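Local coordinates for protein similar to N-acetyltransferase (Staphylococcus aureus subsp. aureus, PDB 4MBU) that probably transfers an acetyl group from acetyl-coenzyme A to an amine, as a member of the Gcn5-related N-acetyltransferase (GNAT) family, at residues Ala15-Tyr20 and Asp39-Trp44; His85-Asp90 and Ser100-Arg105. All blocks are in the same frame, centred on the assembly; numbering follows the deposited sequence.

Contact 1 of 2, residues Ala15-Tyr20 and Asp39-Trp44; sequences AILAIY and DERIAW
The guanidinium of R41 reaches out of helix 38-50 and sets its NH2 over the middle of the Y20 ring, 3.1 Å from Y20 CG. R41 CZ sits 4.4 Å from the ring centroid and 17° off the ring normal, a cation-pi pair. The two planes stand 67° apart, so one nitrogen rather than the flat of the guanidinium meets the ring. About one turn on in the same helix, W44 offers a second aromatic face, with R41 NH1 3.0 Å above the plane of the W44 ring and over its centre. Bends at chi2 and chi3 carry the arginine's end between these rings. I16 crosses it at about a right angle and lays I16 CG2 over a guanidinium face, 3.8 Å from R41 NH1. L17 runs past in the opposite direction, its CD1 4.1 Å from R41 CB. Arginine suits this place because its methylenes lie against L17 and I16, while its delocalised cation can set N-H groups on aromatic faces and still serve polar partners: R41 NE donates to Q36 OE1. W76 of a second subunit packs on Y20. The helices are thus bridged by a buried arginine, its positive charge probably stabilised by the pi electrons of both Y20 and W44.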
ATOM      1  N   ALA A  15      21.311  -8.012 -26.150  1.00 18.20           N
ATOM      2  CA  ALA A  15      21.542  -7.615 -24.757  1.00 15.88           C
ATOM      3  C   ALA A  15      20.192  -7.489 -24.070  1.00 13.83           C
ATOM      4  O   ALA A  15      19.957  -8.074 -23.001  1.00 18.24           O
ATOM      5  CB  ALA A  15      22.294  -6.298 -24.701  1.00 17.23           C
ATOM      6  N   ILE A  16      19.277  -6.785 -24.735  1.00 16.85           N
ATOM      7  CA  ILE A  16      17.947  -6.565 -24.174  1.00 19.99           C
ATOM      8  C   ILE A  16      17.327  -7.924 -23.883  1.00 20.09           C
ATOM      9  O   ILE A  16      16.852  -8.173 -22.763  1.00 18.16           O
ATOM     10  CB  ILE A  16      17.062  -5.689 -25.105  1.00 18.13           C
ATOM     11  CG1 ILE A  16      17.475  -4.215 -24.969  1.00 15.37           C
ATOM     12  CG2 ILE A  16      15.576  -5.856 -24.780  1.00 15.45           C
ATOM     13  CD1 ILE A  16      16.910  -3.288 -26.043  1.00 10.57           C
ATOM     14  N   LEU A  17      17.420  -8.833 -24.853  1.00 22.97           N
ATOM     15  CA  LEU A  17      16.796 -10.146 -24.694  1.00 22.89           C
ATOM     16  C   LEU A  17      17.305 -10.802 -23.415  1.00 23.99           C
ATOM     17  O   LEU A  17      16.506 -11.252 -22.581  1.00 25.98           O
ATOM     18  CB  LEU A  17      17.059 -11.038 -25.911  1.00 23.46           C
ATOM     19  CG  LEU A  17      16.404 -12.426 -25.900  1.00 22.94           C
ATOM     20  CD1 LEU A  17      14.907 -12.317 -25.875  1.00 18.66           C
ATOM     21  CD2 LEU A  17      16.840 -13.246 -27.098  1.00 24.44           C
ATOM     22  N   ALA A  18      18.623 -10.777 -23.222  1.00 25.23           N
ATOM     23  CA  ALA A  18      19.210 -11.488 -22.092  1.00 26.33           C
ATOM     24  C   ALA A  18      18.592 -10.948 -20.820  1.00 22.22           C
ATOM     25  O   ALA A  18      18.074 -11.715 -19.988  1.00 25.64           O
ATOM     26  CB  ALA A  18      20.722 -11.325 -22.073  1.00 24.58           C
ATOM     27  N   ILE A  19      18.580  -9.619 -20.712  1.00 17.78           N
ATOM     28  CA  ILE A  19      18.093  -8.972 -19.503  1.00 17.57           C
ATOM     29  C   ILE A  19      16.664  -9.460 -19.248  1.00 19.08           C
ATOM     30  O   ILE A  19      16.355  -9.972 -18.163  1.00 18.38           O
ATOM     31  CB  ILE A  19      18.146  -7.424 -19.627  1.00 14.85           C
ATOM     32  CG1 ILE A  19      19.590  -6.946 -19.807  1.00 12.67           C
ATOM     33  CG2 ILE A  19      17.536  -6.762 -18.408  1.00 14.06           C
ATOM     34  CD1 ILE A  19      19.703  -5.418 -19.990  1.00 13.16           C
ATOM     35  N   TYR A  20      15.833  -9.391 -20.290  1.00 20.33           N
ATOM     36  CA  TYR A  20      14.421  -9.734 -20.169  1.00 18.38           C
ATOM     37  C   TYR A  20      14.312 -11.176 -19.726  1.00 16.32           C
ATOM     38  O   TYR A  20      13.597 -11.481 -18.772  1.00 17.92           O
ATOM     39  CB  TYR A  20      13.708  -9.533 -21.505  1.00 12.53           C
ATOM     40  CG  TYR A  20      12.190  -9.606 -21.460  1.00 13.88           C
ATOM     41  CD1 TYR A  20      11.438  -8.599 -20.864  1.00 13.99           C
ATOM     42  CD2 TYR A  20      11.509 -10.656 -22.069  1.00 14.63           C
ATOM     43  CE1 TYR A  20      10.043  -8.651 -20.862  1.00 15.23           C
ATOM     44  CE2 TYR A  20      10.132 -10.719 -22.076  1.00 16.13           C
ATOM     45  CZ  TYR A  20       9.402  -9.716 -21.467  1.00 18.64           C
ATOM     46  OH  TYR A  20       8.032  -9.788 -21.482  1.00 20.19           O
ATOM     47  N   ASP A  39      13.530 -13.732 -32.251  1.00 33.49           N
ATOM     48  CA  ASP A  39      12.567 -13.305 -33.268  1.00 37.42           C
ATOM     49  C   ASP A  39      11.377 -12.571 -32.649  1.00 32.61           C
ATOM     50  O   ASP A  39      10.872 -11.594 -33.210  1.00 29.59           O
ATOM     51  CB  ASP A  39      12.060 -14.502 -34.083  1.00 45.64           C
ATOM     52  CG  ASP A  39      13.163 -15.190 -34.871  1.00 52.64           C
ATOM     53  OD1 ASP A  39      14.246 -14.590 -35.048  1.00 54.42           O
ATOM     54  OD2 ASP A  39      12.933 -16.336 -35.320  1.00 54.49           O
ATOM     55  N   GLU A  40      10.922 -13.060 -31.500  1.00 27.91           N
ATOM     56  CA  GLU A  40       9.844 -12.405 -30.769  1.00 29.22           C
ATOM     57  C   GLU A  40      10.285 -11.004 -30.348  1.00 22.20           C
ATOM     58  O   GLU A  40       9.532 -10.034 -30.479  1.00 19.52           O
ATOM     59  CB  GLU A  40       9.430 -13.251 -29.556  1.00 33.52           C
ATOM     60  CG  GLU A  40       8.552 -14.449 -29.917  1.00 34.65           C
ATOM     61  CD  GLU A  40       8.525 -15.521 -28.841  1.00 36.75           C
ATOM     62  OE1 GLU A  40       9.441 -15.547 -27.994  1.00 31.69           O
ATOM     63  OE2 GLU A  40       7.588 -16.349 -28.849  1.00 44.32           O
ATOM     64  N   ARG A  41      11.521 -10.902 -29.874  1.00 18.33           N
ATOM     65  CA  ARG A  41      12.068  -9.620 -29.451  1.00 23.14           C
ATOM     66  C   ARG A  41      12.223  -8.653 -30.640  1.00 30.65           C
ATOM     67  O   ARG A  41      11.927  -7.453 -30.524  1.00 35.12           O
ATOM     68  CB  ARG A  41      13.384  -9.834 -28.694  1.00 21.64           C
ATOM     69  CG  ARG A  41      14.061  -8.570 -28.187  1.00 27.19           C
ATOM     70  CD  ARG A  41      13.135  -7.675 -27.367  1.00 27.34           C
ATOM     71  NE  ARG A  41      12.558  -8.322 -26.189  1.00 23.91           N
ATOM     72  CZ  ARG A  41      11.955  -7.665 -25.199  1.00 25.06           C
ATOM     73  NH1 ARG A  41      11.861  -6.343 -25.238  1.00 20.94           N
ATOM     74  NH2 ARG A  41      11.440  -8.326 -24.168  1.00 25.32           N
ATOM     75  N   ILE A  42      12.636  -9.180 -31.791  1.00 25.93           N
ATOM     76  CA  ILE A  42      12.787  -8.356 -32.987  1.00 27.00           C
ATOM     77  C   ILE A  42      11.428  -7.865 -33.484  1.00 26.35           C
ATOM     78  O   ILE A  42      11.284  -6.705 -33.890  1.00 25.65           O
ATOM     79  CB  ILE A  42      13.551  -9.102 -34.105  1.00 31.09           C
ATOM     80  CG1 ILE A  42      15.010  -9.316 -33.691  1.00 32.84           C
ATOM     81  CG2 ILE A  42      13.510  -8.316 -35.403  1.00 32.85           C
ATOM     82  CD1 ILE A  42      15.739 -10.382 -34.505  1.00 34.72           C
ATOM     83  N   ALA A  43      10.428  -8.743 -33.434  1.00 21.91           N
ATOM     84  CA  ALA A  43       9.066  -8.360 -33.806  1.00 23.27           C
ATOM     85  C   ALA A  43       8.549  -7.268 -32.863  1.00 26.70           C
ATOM     86  O   ALA A  43       7.878  -6.321 -33.290  1.00 25.67           O
ATOM     87  CB  ALA A  43       8.142  -9.570 -33.779  1.00 23.32           C
ATOM     88  N   TRP A  44       8.863  -7.419 -31.577  1.00 26.14           N
ATOM     89  CA  TRP A  44       8.520  -6.428 -30.557  1.00 21.18           C
ATOM     90  C   TRP A  44       9.118  -5.062 -30.908  1.00 16.82           C
ATOM     91  O   TRP A  44       8.415  -4.050 -30.922  1.00 20.59           O
ATOM     92  CB  TRP A  44       9.000  -6.925 -29.187  1.00 23.87           C
ATOM     93  CG  TRP A  44       8.961  -5.923 -28.053  1.00 26.88           C
ATOM     94  CD1 TRP A  44       7.923  -5.683 -27.188  1.00 25.99           C
ATOM     95  CD2 TRP A  44      10.030  -5.066 -27.636  1.00 26.13           C
ATOM     96  NE1 TRP A  44       8.284  -4.723 -26.268  1.00 20.89           N
ATOM     97  CE2 TRP A  44       9.572  -4.325 -26.526  1.00 22.60           C
ATOM     98  CE3 TRP A  44      11.329  -4.842 -28.106  1.00 26.30           C
ATOM     99  CZ2 TRP A  44      10.367  -3.382 -25.879  1.00 21.55           C
ATOM    100  CZ3 TRP A  44      12.120  -3.912 -27.457  1.00 28.26           C
ATOM    101  CH2 TRP A  44      11.637  -3.191 -26.358  1.00 25.58           C
TER

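Contact 2 of 2, residues His85-Asp90 and Ser100-Arg105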
ATOM      1  N   HIS A  85       4.327   1.921 -18.404  1.00  8.46           N
ATOM      2  CA  HIS A  85       5.749   1.734 -18.694  1.00 10.91           C
ATOM      3  C   HIS A  85       6.331   0.510 -18.016  1.00 11.41           C
ATOM      4  O   HIS A  85       5.747  -0.042 -17.081  1.00  7.78           O
ATOM      5  CB  HIS A  85       6.562   2.950 -18.264  1.00 11.39           C
ATOM      6  CG  HIS A  85       6.643   3.115 -16.784  1.00 12.15           C
ATOM      7  ND1 HIS A  85       5.607   3.627 -16.035  1.00 12.15           N
ATOM      8  CD2 HIS A  85       7.637   2.830 -15.909  1.00 12.80           C
ATOM      9  CE1 HIS A  85       5.960   3.653 -14.761  1.00 11.44           C
ATOM     10  NE2 HIS A  85       7.187   3.179 -14.661  1.00 10.88           N
ATOM     11  N   SER A  86       7.501   0.099 -18.494  1.00  8.34           N
ATOM     12  CA  SER A  86       8.271  -0.943 -17.831  1.00 13.35           C
ATOM     13  C   SER A  86       9.765  -0.663 -17.934  1.00 13.69           C
ATOM     14  O   SER A  86      10.243  -0.057 -18.908  1.00 12.51           O
ATOM     15  CB  SER A  86       7.911  -2.336 -18.364  1.00 19.13           C
ATOM     16  OG  SER A  86       7.744  -2.333 -19.761  1.00 25.86           O
ATOM     17  N   ILE A  87      10.486  -1.082 -16.900  1.00 12.14           N
ATOM     18  CA  ILE A  87      11.916  -0.837 -16.777  1.00 13.05           C
ATOM     19  C   ILE A  87      12.587  -2.126 -16.321  1.00 16.99           C
ATOM     20  O   ILE A  87      12.112  -2.780 -15.397  1.00 12.28           O
ATOM     21  CB  ILE A  87      12.213   0.236 -15.719  1.00 13.82           C
ATOM     22  CG1 ILE A  87      11.578   1.579 -16.089  1.00 14.56           C
ATOM     23  CG2 ILE A  87      13.724   0.410 -15.512  1.00 10.09           C
ATOM     24  CD1 ILE A  87      11.546   2.549 -14.910  1.00 10.77           C
ATOM     25  N   TYR A  88      13.693  -2.483 -16.966  1.00 15.99           N
ATOM     26  CA  TYR A  88      14.450  -3.672 -16.596  1.00 14.25           C
ATOM     27  C   TYR A  88      15.930  -3.335 -16.510  1.00 17.41           C
ATOM     28  O   TYR A  88      16.490  -2.726 -17.418  1.00 20.03           O
ATOM     29  CB  TYR A  88      14.219  -4.782 -17.617  1.00  8.48           C
ATOM     30  CG  TYR A  88      12.770  -5.165 -17.777  1.00 13.18           C
ATOM     31  CD1 TYR A  88      12.178  -6.066 -16.911  1.00 16.53           C
ATOM     32  CD2 TYR A  88      11.997  -4.619 -18.789  1.00 14.22           C
ATOM     33  CE1 TYR A  88      10.870  -6.422 -17.049  1.00 14.54           C
ATOM     34  CE2 TYR A  88      10.681  -4.968 -18.938  1.00 13.62           C
ATOM     35  CZ  TYR A  88      10.126  -5.872 -18.057  1.00 17.31           C
ATOM     36  OH  TYR A  88       8.813  -6.236 -18.175  1.00 22.36           O
ATOM     37  N   VAL A  89      16.550  -3.715 -15.400  1.00 19.47           N
ATOM     38  CA  VAL A  89      17.965  -3.445 -15.167  1.00 18.92           C
ATOM     39  C   VAL A  89      18.686  -4.773 -14.991  1.00 18.06           C
ATOM     40  O   VAL A  89      18.189  -5.661 -14.288  1.00 12.79           O
ATOM     41  CB  VAL A  89      18.177  -2.589 -13.894  1.00 19.14           C
ATOM     42  CG1 VAL A  89      19.657  -2.472 -13.574  1.00 16.34           C
ATOM     43  CG2 VAL A  89      17.562  -1.201 -14.065  1.00 18.69           C
ATOM     44  N   ASP A  90      19.834  -4.922 -15.647  1.00 22.70           N
ATOM     45  CA  ASP A  90      20.646  -6.127 -15.489  1.00 25.50           C
ATOM     46  C   ASP A  90      20.939  -6.361 -14.005  1.00 19.38           C
ATOM     47  O   ASP A  90      21.191  -5.412 -13.257  1.00 15.42           O
ATOM     48  CB  ASP A  90      21.945  -6.006 -16.288  1.00 29.02           C
ATOM     49  CG  ASP A  90      22.706  -7.320 -16.369  1.00 36.14           C
ATOM     50  OD1 ASP A  90      23.406  -7.669 -15.398  1.00 33.92           O
ATOM     51  OD2 ASP A  90      22.610  -8.005 -17.408  1.00 43.40           O
ATOM     52  N   SER A 100      16.342   4.552 -11.940  1.00 15.13           N
ATOM     53  CA  SER A 100      15.966   5.949 -11.733  1.00 13.17           C
ATOM     54  C   SER A 100      16.185   6.830 -12.973  1.00 13.69           C
ATOM     55  O   SER A 100      15.312   7.626 -13.352  1.00 15.25           O
ATOM     56  CB  SER A 100      16.737   6.506 -10.531  1.00 14.66           C
ATOM     57  OG  SER A 100      16.465   7.876 -10.337  1.00 15.72           O
ATOM     58  N   GLN A 101      17.342   6.686 -13.615  1.00 18.43           N
ATOM     59  CA  GLN A 101      17.637   7.462 -14.822  1.00 22.79           C
ATOM     60  C   GLN A 101      16.711   7.096 -15.986  1.00 19.41           C
ATOM     61  O   GLN A 101      16.265   7.972 -16.762  1.00 18.42           O
ATOM     62  CB  GLN A 101      19.110   7.295 -15.226  1.00 22.43           C
ATOM     63  CG  GLN A 101      20.101   7.953 -14.253  1.00 23.01           C
ATOM     64  CD  GLN A 101      21.544   7.879 -14.743  1.00 28.08           C
ATOM     65  OE1 GLN A 101      21.854   8.244 -15.880  1.00 30.65           O
ATOM     66  NE2 GLN A 101      22.425   7.387 -13.890  1.00 30.82           N
ATOM     67  N   LEU A 102      16.421   5.801 -16.105  1.00 14.29           N
ATOM     68  CA  LEU A 102      15.488   5.347 -17.129  1.00 13.77           C
ATOM     69  C   LEU A 102      14.085   5.910 -16.885  1.00 13.84           C
ATOM     70  O   LEU A 102      13.462   6.434 -17.800  1.00 15.22           O
ATOM     71  CB  LEU A 102      15.479   3.817 -17.226  1.00 11.62           C
ATOM     72  CG  LEU A 102      16.723   3.269 -17.932  1.00 11.11           C
ATOM     73  CD1 LEU A 102      16.857   1.792 -17.728  1.00  9.39           C
ATOM     74  CD2 LEU A 102      16.648   3.574 -19.411  1.00  9.38           C
ATOM     75  N   LEU A 103      13.601   5.831 -15.648  1.00 14.25           N
ATOM     76  CA  LEU A 103      12.271   6.339 -15.322  1.00 13.55           C
ATOM     77  C   LEU A 103      12.191   7.830 -15.603  1.00  9.86           C
ATOM     78  O   LEU A 103      11.209   8.318 -16.159  1.00 11.16           O
ATOM     79  CB  LEU A 103      11.926   6.066 -13.853  1.00 11.45           C
ATOM     80  CG  LEU A 103      10.580   6.630 -13.408  1.00 11.16           C
ATOM     81  CD1 LEU A 103       9.457   6.204 -14.356  1.00  5.99           C
ATOM     82  CD2 LEU A 103      10.271   6.176 -11.982  1.00 14.57           C
ATOM     83  N   GLN A 104      13.229   8.550 -15.208  1.00 10.06           N
ATOM     84  CA  GLN A 104      13.297   9.988 -15.473  1.00 15.14           C
ATOM     85  C   GLN A 104      13.131  10.258 -16.970  1.00 14.94           C
ATOM     86  O   GLN A 104      12.324  11.112 -17.387  1.00 14.91           O
ATOM     87  CB  GLN A 104      14.636  10.524 -14.962  1.00 21.66           C
ATOM     88  CG  GLN A 104      14.858  12.003 -15.172  1.00 33.47           C
ATOM     89  CD  GLN A 104      16.213  12.447 -14.650  1.00 41.70           C
ATOM     90  OE1 GLN A 104      17.183  11.682 -14.673  1.00 43.93           O
ATOM     91  NE2 GLN A 104      16.286  13.684 -14.170  1.00 43.34           N
ATOM     92  N   ARG A 105      13.870   9.504 -17.783  1.00 14.40           N
ATOM     93  CA  ARG A 105      13.793   9.689 -19.233  1.00 10.34           C
ATOM     94  C   ARG A 105      12.406   9.341 -19.796  1.00 12.79           C
ATOM     95  O   ARG A 105      11.862  10.063 -20.645  1.00 17.07           O
ATOM     96  CB  ARG A 105      14.902   8.882 -19.921  1.00 10.25           C
ATOM     97  CG  ARG A 105      14.967   9.051 -21.431  1.00 18.46           C
ATOM     98  CD  ARG A 105      15.354  10.475 -21.831  1.00 23.95           C
ATOM     99  NE  ARG A 105      15.366  10.635 -23.285  1.00 27.84           N
ATOM    100  CZ  ARG A 105      14.295  10.950 -24.013  1.00 32.56           C
ATOM    101  NH1 ARG A 105      13.118  11.145 -23.425  1.00 30.57           N
ATOM    102  NH2 ARG A 105      14.399  11.066 -25.335  1.00 35.92           N
TER
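Strand 85-89 and helix 100-105 run at 155° to one another, nearly antiparallel, with their axes 9.0 Å apart at closest approach and the CA atoms of I87 and L102 facing each other at 7.2 Å. I87 meets the helix with both of its branches. The I87 and L103 side chains cross at about a right angle, with I87 CD1 3.7 Å from L103 CB, close to the helix backbone. The other branch, I87 CG2, lies 4.1 Å from L102 CD1 as the two side chains slide past each other in opposite directions. Having CG1 beside the backbone N and CG2 beside the carbonyl carbon (chi1 -61°), the isoleucine spreads to meet two successive leucines. A beta-branched residue fits an extended strand, while the longer, gamma-branched leucines carry methyls from the helix to the sheet. L103 also sends CD1 obliquely to the H85 imidazole, 3.8 Å from H85 NE2. That buried nitrogen, beside an apolar neighbour, is satisfied by a hydrogen bond with NE2 of H133 on helix 127-135. A68 of the adjacent strand 63-72 touches both I87 and L102 and extends the apolar layer. Burial of hydrocarbon thus holds together the first half of a beta-alpha-beta unit, setting strand and helix at the two ends of the R94-to-A99 Arg-x-x-Gly-x-Ala segment, which in GNAT relatives binds the cofactor pyrophosphate and probably does so here.

Contact 1 comes first along the chain and closes before contact 2 opens; their centres lie 16 Å apart. Helices 13-26 and 38-50 of contact 1 cover one face of the mixed, largely antiparallel sheet, and helix 98-112 of contact 2 covers the opposite face. Strand 82-89 stands between them: I87 points toward helix 98-112 and Y88 away from it, to the side of helix 13-26. There Y20 meets Y88 edge-to-face, while I19 packs on Y88 CB. Contact 1 thus lies within the helical layer on one face, and contact 2 joins the sheet to a helix on the other, consistent with the GNAT fold. Held from both faces, strand 82-89 leads into the loop that probably binds acetyl-coenzyme A.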